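Side-chain contacts in sensory transduction histidine kinase, putative (Borrelia burgdorferi, PDB 5BWJ), which is a membrane-bound hybrid histidine kinase that probably phosphorylates itself on histidine in response to small molecules sensed by its periplasmic Venus flytrap domain, the part described here: residues L67-N72 against D77-K82; E123-L128 against V181-K186; Q141-A146 against D153-D158. One frame throughout, in Å; residues are numbered along the deposited sequence.

Contact 1. Residues L67-N72 against D77-K82; sequences LGLTYN and DFFYFK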
ATOM      1  N   LEU B  67       0.056  -2.899 -17.092  1.00 40.89           N
ATOM      2  CA  LEU B  67       0.134  -2.545 -15.679  1.00 41.97           C
ATOM      3  C   LEU B  67       0.338  -3.809 -14.849  1.00 42.79           C
ATOM      4  O   LEU B  67      -0.133  -4.884 -15.221  1.00 42.59           O
ATOM      5  CB  LEU B  67      -1.134  -1.816 -15.226  1.00 41.25           C
ATOM      6  CG  LEU B  67      -1.560  -0.585 -16.032  1.00 43.16           C
ATOM      7  CD1 LEU B  67      -2.760   0.089 -15.381  1.00 41.94           C
ATOM      8  CD2 LEU B  67      -0.418   0.401 -16.174  1.00 46.84           C
ATOM      9  N   GLY B  68       1.038  -3.674 -13.727  1.00 42.11           N
ATOM     10  CA  GLY B  68       1.285  -4.797 -12.839  1.00 40.37           C
ATOM     11  C   GLY B  68       2.616  -5.481 -13.084  1.00 41.17           C
ATOM     12  O   GLY B  68       2.865  -6.566 -12.561  1.00 41.44           O
ATOM     13  N   LEU B  69       3.469  -4.850 -13.887  1.00 41.98           N
ATOM     14  CA  LEU B  69       4.804  -5.375 -14.151  1.00 44.70           C
ATOM     15  C   LEU B  69       5.845  -4.586 -13.372  1.00 46.07           C
ATOM     16  O   LEU B  69       5.707  -3.378 -13.182  1.00 46.62           O
ATOM     17  CB  LEU B  69       5.131  -5.323 -15.646  1.00 46.27           C
ATOM     18  CG  LEU B  69       4.203  -6.085 -16.592  1.00 45.44           C
ATOM     19  CD1 LEU B  69       4.708  -5.959 -18.020  1.00 43.82           C
ATOM     20  CD2 LEU B  69       4.081  -7.551 -16.192  1.00 47.86           C
ATOM     21  N   THR B  70       6.881  -5.282 -12.921  1.00 46.86           N
ATOM     22  CA  THR B  70       8.018  -4.645 -12.271  1.00 46.45           C
ATOM     23  C   THR B  70       9.251  -4.860 -13.136  1.00 47.15           C
ATOM     24  O   THR B  70       9.275  -5.768 -13.968  1.00 49.27           O
ATOM     25  CB  THR B  70       8.259  -5.205 -10.858  1.00 44.58           C
ATOM     26  OG1 THR B  70       8.335  -6.635 -10.913  1.00 43.89           O
ATOM     27  CG2 THR B  70       7.132  -4.798  -9.924  1.00 41.00           C
ATOM     28  N   TYR B  71      10.267  -4.024 -12.952  1.00 44.63           N
ATOM     29  CA  TYR B  71      11.488  -4.157 -13.735  1.00 46.39           C
ATOM     30  C   TYR B  71      12.109  -5.532 -13.521  1.00 45.66           C
ATOM     31  O   TYR B  71      12.253  -5.995 -12.390  1.00 45.89           O
ATOM     32  CB  TYR B  71      12.504  -3.072 -13.378  1.00 53.15           C
ATOM     33  CG  TYR B  71      13.763  -3.161 -14.215  1.00 61.22           C
ATOM     34  CD1 TYR B  71      13.849  -2.517 -15.442  1.00 64.27           C
ATOM     35  CD2 TYR B  71      14.855  -3.906 -13.790  1.00 66.31           C
ATOM     36  CE1 TYR B  71      14.991  -2.600 -16.216  1.00 68.69           C
ATOM     37  CE2 TYR B  71      16.002  -3.998 -14.557  1.00 70.88           C
ATOM     38  CZ  TYR B  71      16.063  -3.342 -15.769  1.00 72.80           C
ATOM     39  OH  TYR B  71      17.201  -3.427 -16.540  1.00 77.24           O
ATOM     40  N   ASN B  72      12.472  -6.177 -14.622  1.00 46.93           N
ATOM     41  CA  ASN B  72      13.055  -7.507 -14.581  1.00 50.72           C
ATOM     42  C   ASN B  72      14.020  -7.683 -15.741  1.00 53.27           C
ATOM     43  O   ASN B  72      13.761  -7.206 -16.846  1.00 53.69           O
ATOM     44  CB  ASN B  72      11.958  -8.574 -14.622  1.00 52.72           C
ATOM     45  CG  ASN B  72      12.511  -9.972 -14.800  1.00 57.18           C
ATOM     46  OD1 ASN B  72      12.435 -10.547 -15.886  1.00 60.01           O
ATOM     47  ND2 ASN B  72      13.077 -10.527 -13.733  1.00 57.86           N
ATOM     48  N   ASP B  77      14.035  -6.761 -21.843  1.00 67.24           N
ATOM     49  CA  ASP B  77      14.372  -7.016 -23.240  1.00 72.68           C
ATOM     50  C   ASP B  77      13.124  -7.056 -24.128  1.00 67.62           C
ATOM     51  O   ASP B  77      13.204  -7.432 -25.297  1.00 69.03           O
ATOM     52  CB  ASP B  77      15.143  -8.334 -23.370  1.00 83.10           C
ATOM     53  CG  ASP B  77      16.444  -8.333 -22.585  1.00 92.30           C
ATOM     54  OD1 ASP B  77      17.067  -7.258 -22.450  1.00 95.41           O
ATOM     55  OD2 ASP B  77      16.848  -9.413 -22.104  1.00 95.97           O
ATOM     56  N   PHE B  78      11.978  -6.670 -23.570  1.00 62.34           N
ATOM     57  CA  PHE B  78      10.711  -6.690 -24.306  1.00 55.61           C
ATOM     58  C   PHE B  78       9.848  -5.461 -24.015  1.00 54.28           C
ATOM     59  O   PHE B  78       9.047  -5.049 -24.856  1.00 52.08           O
ATOM     60  CB  PHE B  78       9.924  -7.960 -23.969  1.00 50.83           C
ATOM     61  N   PHE B  79      10.013  -4.886 -22.825  1.00 55.60           N
ATOM     62  CA  PHE B  79       9.211  -3.741 -22.395  1.00 53.98           C
ATOM     63  C   PHE B  79      10.053  -2.499 -22.121  1.00 55.00           C
ATOM     64  O   PHE B  79      11.228  -2.594 -21.762  1.00 57.54           O
ATOM     65  CB  PHE B  79       8.422  -4.090 -21.133  1.00 50.58           C
ATOM     66  CG  PHE B  79       7.356  -5.119 -21.350  1.00 47.61           C
ATOM     67  CD1 PHE B  79       6.115  -4.751 -21.840  1.00 47.44           C
ATOM     68  CD2 PHE B  79       7.589  -6.452 -21.056  1.00 46.38           C
ATOM     69  CE1 PHE B  79       5.128  -5.693 -22.038  1.00 47.75           C
ATOM     70  CE2 PHE B  79       6.607  -7.398 -21.253  1.00 46.28           C
ATOM     71  CZ  PHE B  79       5.373  -7.020 -21.745  1.00 47.40           C
ATOM     72  N   TYR B  80       9.429  -1.338 -22.295  1.00 53.39           N
ATOM     73  CA  TYR B  80       9.990  -0.072 -21.845  1.00 51.95           C
ATOM     74  C   TYR B  80       9.176   0.403 -20.649  1.00 50.16           C
ATOM     75  O   TYR B  80       7.984   0.691 -20.777  1.00 48.21           O
ATOM     76  CB  TYR B  80       9.971   0.971 -22.963  1.00 50.66           C
ATOM     77  N   PHE B  81       9.815   0.461 -19.486  1.00 52.25           N
ATOM     78  CA  PHE B  81       9.138   0.862 -18.257  1.00 52.13           C
ATOM     79  C   PHE B  81       9.097   2.381 -18.132  1.00 56.53           C
ATOM     80  O   PHE B  81      10.127   3.049 -18.195  1.00 58.63           O
ATOM     81  CB  PHE B  81       9.829   0.237 -17.046  1.00 51.50           C
ATOM     82  CG  PHE B  81       9.689  -1.258 -16.980  1.00 50.50           C
ATOM     83  CD1 PHE B  81      10.577  -2.081 -17.651  1.00 52.49           C
ATOM     84  CD2 PHE B  81       8.662  -1.839 -16.254  1.00 48.30           C
ATOM     85  CE1 PHE B  81      10.447  -3.456 -17.594  1.00 52.05           C
ATOM     86  CE2 PHE B  81       8.527  -3.212 -16.195  1.00 47.59           C
ATOM     87  CZ  PHE B  81       9.419  -4.021 -16.865  1.00 49.59           C
ATOM     88  N   LYS B  82       7.892   2.911 -17.944  1.00 59.98           N
ATOM     89  CA  LYS B  82       7.648   4.346 -18.006  1.00 63.96           C
ATOM     90  C   LYS B  82       7.355   4.923 -16.615  1.00 63.32           C
ATOM     91  O   LYS B  82       8.088   4.657 -15.661  1.00 64.39           O
ATOM     92  CB  LYS B  82       6.488   4.634 -18.968  1.00 67.15           C
ATOM     93  CG  LYS B  82       6.656   4.030 -20.360  1.00 72.79           C
ATOM     94  CD  LYS B  82       7.398   4.963 -21.305  1.00 78.33           C
ATOM     95  CE  LYS B  82       6.503   6.094 -21.789  1.00 80.32           C
ATOM     96  NZ  LYS B  82       7.151   6.909 -22.854  1.00 82.66           N
TER
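Two phenyl rings of the strand at 79-82 each meet 67-72 with a face. Over the centre of the F79 ring stands CD1 of L69, a CH-pi contact in which that methyl lies 3.9 Å from the ring centroid and only 9° off the normal. Over one face of F81, displaced toward the rim, sits the CA of Y71, 4.0 Å from the ring centroid. The same ring is met obliquely by the backbone carbonyl of T70, whose O is 3.4 Å from F81 CZ, and by L69, whose CB lies 4.0 Å from F81 CE2. The Y71 ring is inclined to F81 at 55°, neither stacked nor edge-to-face, with its CD1 4.0 Å from F81 CD1. With CG anti to the backbone N (chi1 -178°), the Y71 side chain crosses F81 at about a right angle. Outside the two segments, Y66 meets F79 edge-to-face and L55 touches both L69 and F79, while T70 OG1 bonds to the backbone N of I121 and N72 OD1 to that of K74. The contact is thus held by dispersion and CH-pi attraction: two aromatic side chains from alternate strand positions receive an aliphatic methyl and a stretch of main chain.

Contact 2. Residues E123-L128 against V181-K186; sequences EDILRL and VFYSIK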
ATOM      1  N   GLU B 123      12.160 -11.865  -8.385  1.00 41.11           N
ATOM      2  CA  GLU B 123      12.962 -13.003  -8.815  1.00 43.01           C
ATOM      3  C   GLU B 123      14.431 -12.606  -8.884  1.00 44.64           C
ATOM      4  O   GLU B 123      15.300 -13.335  -8.408  1.00 45.86           O
ATOM      5  CB  GLU B 123      12.499 -13.529 -10.176  1.00 43.39           C
ATOM      6  CG  GLU B 123      13.278 -14.758 -10.644  1.00 45.14           C
ATOM      7  CD  GLU B 123      12.926 -15.186 -12.055  1.00 46.36           C
ATOM      8  OE1 GLU B 123      12.087 -14.518 -12.694  1.00 49.82           O
ATOM      9  OE2 GLU B 123      13.493 -16.194 -12.528  1.00 44.39           O
ATOM     10  N   ASP B 124      14.702 -11.446  -9.476  1.00 46.71           N
ATOM     11  CA  ASP B 124      16.071 -10.960  -9.616  1.00 50.24           C
ATOM     12  C   ASP B 124      16.752 -10.806  -8.261  1.00 51.95           C
ATOM     13  O   ASP B 124      17.925 -11.147  -8.111  1.00 54.86           O
ATOM     14  CB  ASP B 124      16.093  -9.622 -10.361  1.00 52.44           C
ATOM     15  CG  ASP B 124      15.789  -9.772 -11.840  1.00 56.99           C
ATOM     16  OD1 ASP B 124      15.913 -10.898 -12.366  1.00 61.37           O
ATOM     17  OD2 ASP B 124      15.433  -8.760 -12.477  1.00 56.48           O
ATOM     18  N   ILE B 125      16.014 -10.301  -7.277  1.00 49.68           N
ATOM     19  CA  ILE B 125      16.564 -10.087  -5.941  1.00 49.42           C
ATOM     20  C   ILE B 125      17.071 -11.401  -5.352  1.00 51.29           C
ATOM     21  O   ILE B 125      18.168 -11.458  -4.801  1.00 52.88           O
ATOM     22  CB  ILE B 125      15.517  -9.456  -4.994  1.00 45.50           C
ATOM     23  CG1 ILE B 125      15.172  -8.041  -5.462  1.00 44.57           C
ATOM     24  CG2 ILE B 125      16.036  -9.392  -3.556  1.00 44.22           C
ATOM     25  CD1 ILE B 125      13.943  -7.451  -4.804  1.00 43.66           C
ATOM     26  N   LEU B 126      16.275 -12.458  -5.481  1.00 53.17           N
ATOM     27  CA  LEU B 126      16.646 -13.757  -4.929  1.00 56.88           C
ATOM     28  C   LEU B 126      17.844 -14.363  -5.661  1.00 61.72           C
ATOM     29  O   LEU B 126      18.625 -15.109  -5.069  1.00 65.49           O
ATOM     30  CB  LEU B 126      15.458 -14.722  -4.988  1.00 56.08           C
ATOM     31  CG  LEU B 126      14.201 -14.304  -4.222  1.00 53.59           C
ATOM     32  CD1 LEU B 126      13.118 -15.365  -4.358  1.00 53.52           C
ATOM     33  CD2 LEU B 126      14.503 -14.038  -2.754  1.00 52.65           C
ATOM     34  N   ARG B 127      17.991 -14.044  -6.943  1.00 62.23           N
ATOM     35  CA  ARG B 127      19.113 -14.557  -7.725  1.00 67.25           C
ATOM     36  C   ARG B 127      20.392 -13.784  -7.420  1.00 73.45           C
ATOM     37  O   ARG B 127      21.489 -14.337  -7.481  1.00 75.57           O
ATOM     38  CB  ARG B 127      18.800 -14.497  -9.221  1.00 67.02           C
ATOM     39  CG  ARG B 127      17.653 -15.403  -9.638  1.00 67.40           C
ATOM     40  CD  ARG B 127      17.597 -15.605 -11.142  1.00 69.31           C
ATOM     41  NE  ARG B 127      16.390 -16.323 -11.543  1.00 70.28           N
ATOM     42  CZ  ARG B 127      16.195 -17.626 -11.361  1.00 71.64           C
ATOM     43  NH1 ARG B 127      17.127 -18.369 -10.777  1.00 73.80           N
ATOM     44  NH2 ARG B 127      15.063 -18.188 -11.758  1.00 70.73           N
ATOM     45  N   LEU B 128      20.246 -12.505  -7.088  1.00 77.75           N
ATOM     46  CA  LEU B 128      21.385 -11.683  -6.694  1.00 80.53           C
ATOM     47  C   LEU B 128      21.862 -12.064  -5.297  1.00 77.31           C
ATOM     48  O   LEU B 128      23.056 -12.014  -5.003  1.00 81.12           O
ATOM     49  CB  LEU B 128      21.022 -10.198  -6.746  1.00 82.72           C
ATOM     50  CG  LEU B 128      21.369  -9.463  -8.043  1.00 85.90           C
ATOM     51  CD1 LEU B 128      20.909 -10.234  -9.277  1.00 88.18           C
ATOM     52  CD2 LEU B 128      20.762  -8.069  -8.031  1.00 84.89           C
ATOM     53  N   VAL B 181      15.347  -8.006   4.419  1.00 72.85           N
ATOM     54  CA  VAL B 181      14.986  -8.382   3.054  1.00 63.96           C
ATOM     55  C   VAL B 181      14.035  -7.356   2.439  1.00 60.53           C
ATOM     56  O   VAL B 181      13.399  -7.619   1.416  1.00 61.39           O
ATOM     57  CB  VAL B 181      14.316  -9.774   3.007  1.00 57.14           C
ATOM     58  CG1 VAL B 181      15.288 -10.852   3.458  1.00 56.89           C
ATOM     59  CG2 VAL B 181      13.052  -9.794   3.864  1.00 52.64           C
ATOM     60  N   PHE B 182      13.949  -6.186   3.067  1.00 54.94           N
ATOM     61  CA  PHE B 182      12.976  -5.174   2.678  1.00 50.28           C
ATOM     62  C   PHE B 182      13.546  -4.182   1.671  1.00 46.18           C
ATOM     63  O   PHE B 182      14.409  -3.368   2.005  1.00 45.19           O
ATOM     64  CB  PHE B 182      12.474  -4.426   3.913  1.00 51.34           C
ATOM     65  CG  PHE B 182      12.024  -5.329   5.023  1.00 53.76           C
ATOM     66  CD1 PHE B 182      10.877  -6.093   4.889  1.00 54.30           C
ATOM     67  CD2 PHE B 182      12.744  -5.412   6.203  1.00 56.19           C
ATOM     68  CE1 PHE B 182      10.460  -6.926   5.908  1.00 55.43           C
ATOM     69  CE2 PHE B 182      12.332  -6.242   7.226  1.00 57.23           C
ATOM     70  CZ  PHE B 182      11.188  -7.000   7.079  1.00 57.07           C
ATOM     71  N   TYR B 183      13.053  -4.266   0.439  1.00 45.31           N
ATOM     72  CA  TYR B 183      13.410  -3.325  -0.616  1.00 46.17           C
ATOM     73  C   TYR B 183      12.205  -2.465  -0.971  1.00 43.48           C
ATOM     74  O   TYR B 183      11.069  -2.941  -0.948  1.00 43.57           O
ATOM     75  CB  TYR B 183      13.896  -4.062  -1.867  1.00 50.54           C
ATOM     76  CG  TYR B 183      15.194  -4.818  -1.699  1.00 57.06           C
ATOM     77  CD1 TYR B 183      16.401  -4.259  -2.096  1.00 60.60           C
ATOM     78  CD2 TYR B 183      15.212  -6.097  -1.158  1.00 59.41           C
ATOM     79  CE1 TYR B 183      17.590  -4.947  -1.952  1.00 63.58           C
ATOM     80  CE2 TYR B 183      16.396  -6.793  -1.009  1.00 62.44           C
ATOM     81  CZ  TYR B 183      17.581  -6.214  -1.408  1.00 64.69           C
ATOM     82  OH  TYR B 183      18.764  -6.904  -1.262  1.00 67.35           O
ATOM     83  N   SER B 184      12.452  -1.201  -1.299  1.00 43.91           N
ATOM     84  CA  SER B 184      11.406  -0.347  -1.845  1.00 45.56           C
ATOM     85  C   SER B 184      11.266  -0.635  -3.335  1.00 46.08           C
ATOM     86  O   SER B 184      12.199  -0.413  -4.107  1.00 48.70           O
ATOM     87  CB  SER B 184      11.721   1.130  -1.611  1.00 47.18           C
ATOM     88  OG  SER B 184      10.649   1.944  -2.056  1.00 47.20           O
ATOM     89  N   ILE B 185      10.098  -1.136  -3.725  1.00 42.99           N
ATOM     90  CA  ILE B 185       9.847  -1.548  -5.101  1.00 41.26           C
ATOM     91  C   ILE B 185       8.947  -0.547  -5.811  1.00 41.35           C
ATOM     92  O   ILE B 185       7.909  -0.153  -5.287  1.00 40.20           O
ATOM     93  CB  ILE B 185       9.188  -2.944  -5.160  1.00 38.17           C
ATOM     94  CG1 ILE B 185      10.036  -3.971  -4.402  1.00 37.29           C
ATOM     95  CG2 ILE B 185       8.968  -3.380  -6.607  1.00 38.50           C
ATOM     96  CD1 ILE B 185      11.432  -4.166  -4.959  1.00 38.35           C
ATOM     97  N   LYS B 186       9.352  -0.150  -7.013  1.00 43.00           N
ATOM     98  CA  LYS B 186       8.562   0.763  -7.828  1.00 47.11           C
ATOM     99  C   LYS B 186       7.689  -0.017  -8.806  1.00 43.60           C
ATOM    100  O   LYS B 186       8.175  -0.891  -9.529  1.00 42.16           O
ATOM    101  CB  LYS B 186       9.474   1.729  -8.586  1.00 56.43           C
ATOM    102  CG  LYS B 186      10.545   2.372  -7.719  1.00 65.81           C
ATOM    103  CD  LYS B 186      11.390   3.358  -8.509  1.00 74.22           C
ATOM    104  CE  LYS B 186      12.681   3.697  -7.777  1.00 79.91           C
ATOM    105  NZ  LYS B 186      12.435   4.173  -6.390  1.00 81.97           N
TER
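Apolar contact joins I125, on the helix 121-128, to Y183, just before the strand 184-192, and to I185 within it. The two branches of I125 divide the work. Its CG2 methyl approaches the tyrosine ring obliquely, 3.7 Å from Y183 CE2, while the CD1 methyl at the end of the longer branch meets I185 CD1 tip to tip at 4.1 Å. That CD1 also lies 4.1 Å from Y183 CD2, so one methyl touches both residues. The I125 and Y183 side chains run antiparallel and overlap along their flanks. The CG1 branch of I125 lies beside the backbone N (chi1 -66°), an orientation that leaves CG2 next to the carbonyl carbon and facing the ring. Y156 of the strand 154-156 packs against both I125 and Y183.

The salt bridge in these segments lies within the helix. R127 grips E123 side-on with two nitrogens, both directed to OE2: NH2 at 2.7 Å, on the anti lone pair, and NE at 3.1 Å. The carboxylate oxygen lies nearly in the guanidinium plane for both. E123 OE1 takes the backbone N of N119, so each carboxylate oxygen has a partner.

Between these two segments the contact is therefore apolar, made by methyls and the Y183 ring, whereas the charge pairing fixes side chains along the helix, one turn apart, and would probably favour the ionised carboxylate.

Contact 3. Residues Q141-A146 against D153-D158; sequences QELVLA and DYIYGD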
ATOM      1  N   GLN B 141      -1.731 -15.744  -7.194  1.00 31.27           N
ATOM      2  CA  GLN B 141      -2.648 -16.780  -6.734  1.00 33.51           C
ATOM      3  C   GLN B 141      -1.951 -18.133  -6.637  1.00 37.51           C
ATOM      4  O   GLN B 141      -2.073 -18.835  -5.633  1.00 38.32           O
ATOM      5  CB  GLN B 141      -3.852 -16.871  -7.669  1.00 33.91           C
ATOM      6  CG  GLN B 141      -4.877 -17.909  -7.274  1.00 36.03           C
ATOM      7  CD  GLN B 141      -6.174 -17.737  -8.035  1.00 37.69           C
ATOM      8  OE1 GLN B 141      -6.835 -16.704  -7.924  1.00 37.12           O
ATOM      9  NE2 GLN B 141      -6.535 -18.739  -8.828  1.00 39.52           N
ATOM     10  N   GLU B 142      -1.217 -18.493  -7.685  1.00 40.09           N
ATOM     11  CA  GLU B 142      -0.466 -19.741  -7.689  1.00 43.92           C
ATOM     12  C   GLU B 142       0.594 -19.729  -6.595  1.00 42.49           C
ATOM     13  O   GLU B 142       0.823 -20.738  -5.927  1.00 42.92           O
ATOM     14  CB  GLU B 142       0.190 -19.967  -9.052  1.00 48.60           C
ATOM     15  CG  GLU B 142       1.105 -21.184  -9.112  1.00 55.73           C
ATOM     16  CD  GLU B 142       1.774 -21.337 -10.462  1.00 62.18           C
ATOM     17  OE1 GLU B 142       1.233 -20.812 -11.458  1.00 63.34           O
ATOM     18  OE2 GLU B 142       2.847 -21.974 -10.527  1.00 65.86           O
ATOM     19  N   LEU B 143       1.237 -18.579  -6.418  1.00 42.63           N
ATOM     20  CA  LEU B 143       2.325 -18.446  -5.459  1.00 41.75           C
ATOM     21  C   LEU B 143       1.847 -18.686  -4.034  1.00 39.16           C
ATOM     22  O   LEU B 143       2.452 -19.457  -3.289  1.00 39.22           O
ATOM     23  CB  LEU B 143       2.964 -17.058  -5.563  1.00 40.73           C
ATOM     24  CG  LEU B 143       4.056 -16.753  -4.534  1.00 40.72           C
ATOM     25  CD1 LEU B 143       5.192 -17.763  -4.633  1.00 40.68           C
ATOM     26  CD2 LEU B 143       4.583 -15.339  -4.716  1.00 41.25           C
ATOM     27  N   VAL B 144       0.763 -18.020  -3.657  1.00 36.94           N
ATOM     28  CA  VAL B 144       0.248 -18.130  -2.300  1.00 37.60           C
ATOM     29  C   VAL B 144      -0.322 -19.527  -2.058  1.00 41.95           C
ATOM     30  O   VAL B 144      -0.265 -20.042  -0.941  1.00 45.61           O
ATOM     31  CB  VAL B 144      -0.826 -17.064  -2.023  1.00 36.52           C
ATOM     32  CG1 VAL B 144      -1.362 -17.201  -0.614  1.00 37.22           C
ATOM     33  CG2 VAL B 144      -0.245 -15.672  -2.212  1.00 36.42           C
ATOM     34  N   LEU B 145      -0.863 -20.140  -3.106  1.00 42.72           N
ATOM     35  CA  LEU B 145      -1.382 -21.498  -3.000  1.00 45.29           C
ATOM     36  C   LEU B 145      -0.262 -22.487  -2.698  1.00 45.02           C
ATOM     37  O   LEU B 145      -0.458 -23.450  -1.957  1.00 47.18           O
ATOM     38  CB  LEU B 145      -2.107 -21.900  -4.287  1.00 48.97           C
ATOM     39  CG  LEU B 145      -3.526 -21.348  -4.436  1.00 51.81           C
ATOM     40  CD1 LEU B 145      -4.007 -21.485  -5.872  1.00 53.73           C
ATOM     41  CD2 LEU B 145      -4.479 -22.057  -3.485  1.00 53.98           C
ATOM     42  N   ALA B 146       0.914 -22.242  -3.270  1.00 42.45           N
ATOM     43  CA  ALA B 146       2.064 -23.111  -3.050  1.00 43.14           C
ATOM     44  C   ALA B 146       2.480 -23.087  -1.584  1.00 43.27           C
ATOM     45  O   ALA B 146       2.870 -24.112  -1.023  1.00 44.70           O
ATOM     46  CB  ALA B 146       3.226 -22.692  -3.939  1.00 43.12           C
ATOM     47  N   ASP B 153       8.303 -23.077   1.621  1.00 52.03           N
ATOM     48  CA  ASP B 153       8.345 -22.642   3.013  1.00 52.53           C
ATOM     49  C   ASP B 153       8.117 -21.138   3.121  1.00 51.56           C
ATOM     50  O   ASP B 153       7.505 -20.661   4.079  1.00 49.16           O
ATOM     51  CB  ASP B 153       9.688 -23.013   3.648  1.00 56.06           C
ATOM     52  CG  ASP B 153       9.915 -24.512   3.696  1.00 62.13           C
ATOM     53  OD1 ASP B 153       8.964 -25.249   4.027  1.00 63.06           O
ATOM     54  OD2 ASP B 153      11.046 -24.953   3.400  1.00 66.39           O
ATOM     55  N   TYR B 154       8.617 -20.401   2.135  1.00 54.17           N
ATOM     56  CA  TYR B 154       8.504 -18.945   2.115  1.00 53.35           C
ATOM     57  C   TYR B 154       8.102 -18.448   0.731  1.00 49.04           C
ATOM     58  O   TYR B 154       8.428 -19.074  -0.277  1.00 48.83           O
ATOM     59  CB  TYR B 154       9.829 -18.300   2.528  1.00 56.97           C
ATOM     60  CG  TYR B 154      10.349 -18.764   3.869  1.00 60.85           C
ATOM     61  CD1 TYR B 154      11.122 -19.914   3.978  1.00 65.14           C
ATOM     62  CD2 TYR B 154      10.073 -18.050   5.026  1.00 61.26           C
ATOM     63  CE1 TYR B 154      11.599 -20.340   5.202  1.00 67.16           C
ATOM     64  CE2 TYR B 154      10.545 -18.469   6.255  1.00 63.46           C
ATOM     65  CZ  TYR B 154      11.307 -19.614   6.337  1.00 67.04           C
ATOM     66  OH  TYR B 154      11.779 -20.033   7.560  1.00 69.18           O
ATOM     67  N   ILE B 155       7.392 -17.324   0.689  1.00 45.14           N
ATOM     68  CA  ILE B 155       7.113 -16.641  -0.569  1.00 43.97           C
ATOM     69  C   ILE B 155       7.622 -15.207  -0.477  1.00 41.82           C
ATOM     70  O   ILE B 155       7.613 -14.603   0.595  1.00 39.97           O
ATOM     71  CB  ILE B 155       5.610 -16.656  -0.922  1.00 43.40           C
ATOM     72  CG1 ILE B 155       4.787 -15.990   0.185  1.00 44.14           C
ATOM     73  CG2 ILE B 155       5.152 -18.090  -1.171  1.00 44.78           C
ATOM     74  CD1 ILE B 155       3.300 -15.895  -0.112  1.00 45.18           C
ATOM     75  N   TYR B 156       8.069 -14.678  -1.611  1.00 42.55           N
ATOM     76  CA  TYR B 156       8.698 -13.367  -1.669  1.00 42.03           C
ATOM     77  C   TYR B 156       8.021 -12.502  -2.726  1.00 40.69           C
ATOM     78  O   TYR B 156       7.939 -12.889  -3.889  1.00 42.18           O
ATOM     79  CB  TYR B 156      10.188 -13.525  -1.974  1.00 43.53           C
ATOM     80  CG  TYR B 156      11.009 -12.273  -1.789  1.00 45.19           C
ATOM     81  CD1 TYR B 156      11.139 -11.683  -0.540  1.00 44.95           C
ATOM     82  CD2 TYR B 156      11.674 -11.692  -2.861  1.00 46.49           C
ATOM     83  CE1 TYR B 156      11.897 -10.541  -0.364  1.00 45.67           C
ATOM     84  CE2 TYR B 156      12.436 -10.550  -2.694  1.00 46.77           C
ATOM     85  CZ  TYR B 156      12.542  -9.980  -1.445  1.00 45.89           C
ATOM     86  OH  TYR B 156      13.297  -8.844  -1.273  1.00 45.71           O
ATOM     87  N   GLY B 157       7.526 -11.336  -2.321  1.00 38.95           N
ATOM     88  CA  GLY B 157       6.847 -10.455  -3.252  1.00 38.52           C
ATOM     89  C   GLY B 157       6.147  -9.270  -2.616  1.00 37.05           C
ATOM     90  O   GLY B 157       6.540  -8.788  -1.551  1.00 35.97           O
ATOM     91  N   ASP B 158       5.095  -8.809  -3.287  1.00 37.08           N
ATOM     92  CA  ASP B 158       4.382  -7.595  -2.903  1.00 37.13           C
ATOM     93  C   ASP B 158       3.760  -7.703  -1.512  1.00 36.62           C
ATOM     94  O   ASP B 158       3.052  -8.664  -1.214  1.00 38.44           O
ATOM     95  CB  ASP B 158       3.297  -7.286  -3.935  1.00 37.30           C
ATOM     96  CG  ASP B 158       2.611  -5.962  -3.679  1.00 38.11           C
ATOM     97  OD1 ASP B 158       1.595  -5.951  -2.955  1.00 34.73           O
ATOM     98  OD2 ASP B 158       3.090  -4.933  -4.200  1.00 42.06           O
TER
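Helix 140-148 and the strand 154-156 that follows it form the second half of a beta-alpha-beta crossover, which starts from strand 134-137; the two strands flank 114-117 and pair parallel with it. Helix residues 141-146 and strand 154-156 run nearly antiparallel at 158°, with a closest approach of their axes of 8.6 Å. L143 faces the strand and meets I155, whose side chain is directed back toward the helix. The tightest approach is L143 CD1 to I155 CG2 at 3.5 Å, closer than usual for two methyl carbons; L143 CG also touches this methyl, 3.8 Å from I155 CG2. I155 CG2 comes 3.7 Å from the carbonyl O of L143, which brings the isoleucine down to the helix backbone. The longer branch of I155 goes another way. Its CG1 sits between the backbone N and the carbonyl carbon (chi1 59°), and the extended arm carries CD1 to V144 CG2 at 4.1 Å. One isoleucine thus touches two successive helix residues, a separate branch for each. L143 CD2 reaches the carbonyl O of Y156 at 4.2 Å.

L162 of the helix 161-169 packs on L143 and V144, and F93 of the strand 79-94 on I155. Y156, whose CB points away from the helix, has its OH hydrogen-bonded with S90 OG and V181 O. Buried aliphatic packing of a helix on a sheet strand is characteristic of the alpha/beta lobes of the Venus flytrap fold.

All three contacts reach one mixed sheet: contacts 1 and 2 have centres 15 Å apart, contacts 2 and 3 likewise, and contacts 1 and 3 are 21 Å apart without touching. Contact 1 closes first along the chain; contact 3 then falls within the span that separates the two segments of contact 2. Strand 184-192 lies beside both 65-69 and 79-94, and T70 of contact 1 packs on I185 of contact 2. Y156 of contact 3 meets contact 2 through L126, whose CD2 packs on its ring. Contact 2 thus touches both of the others, which do not touch each other, consistent with a periplasmic sensor domain whose parts share one sheet.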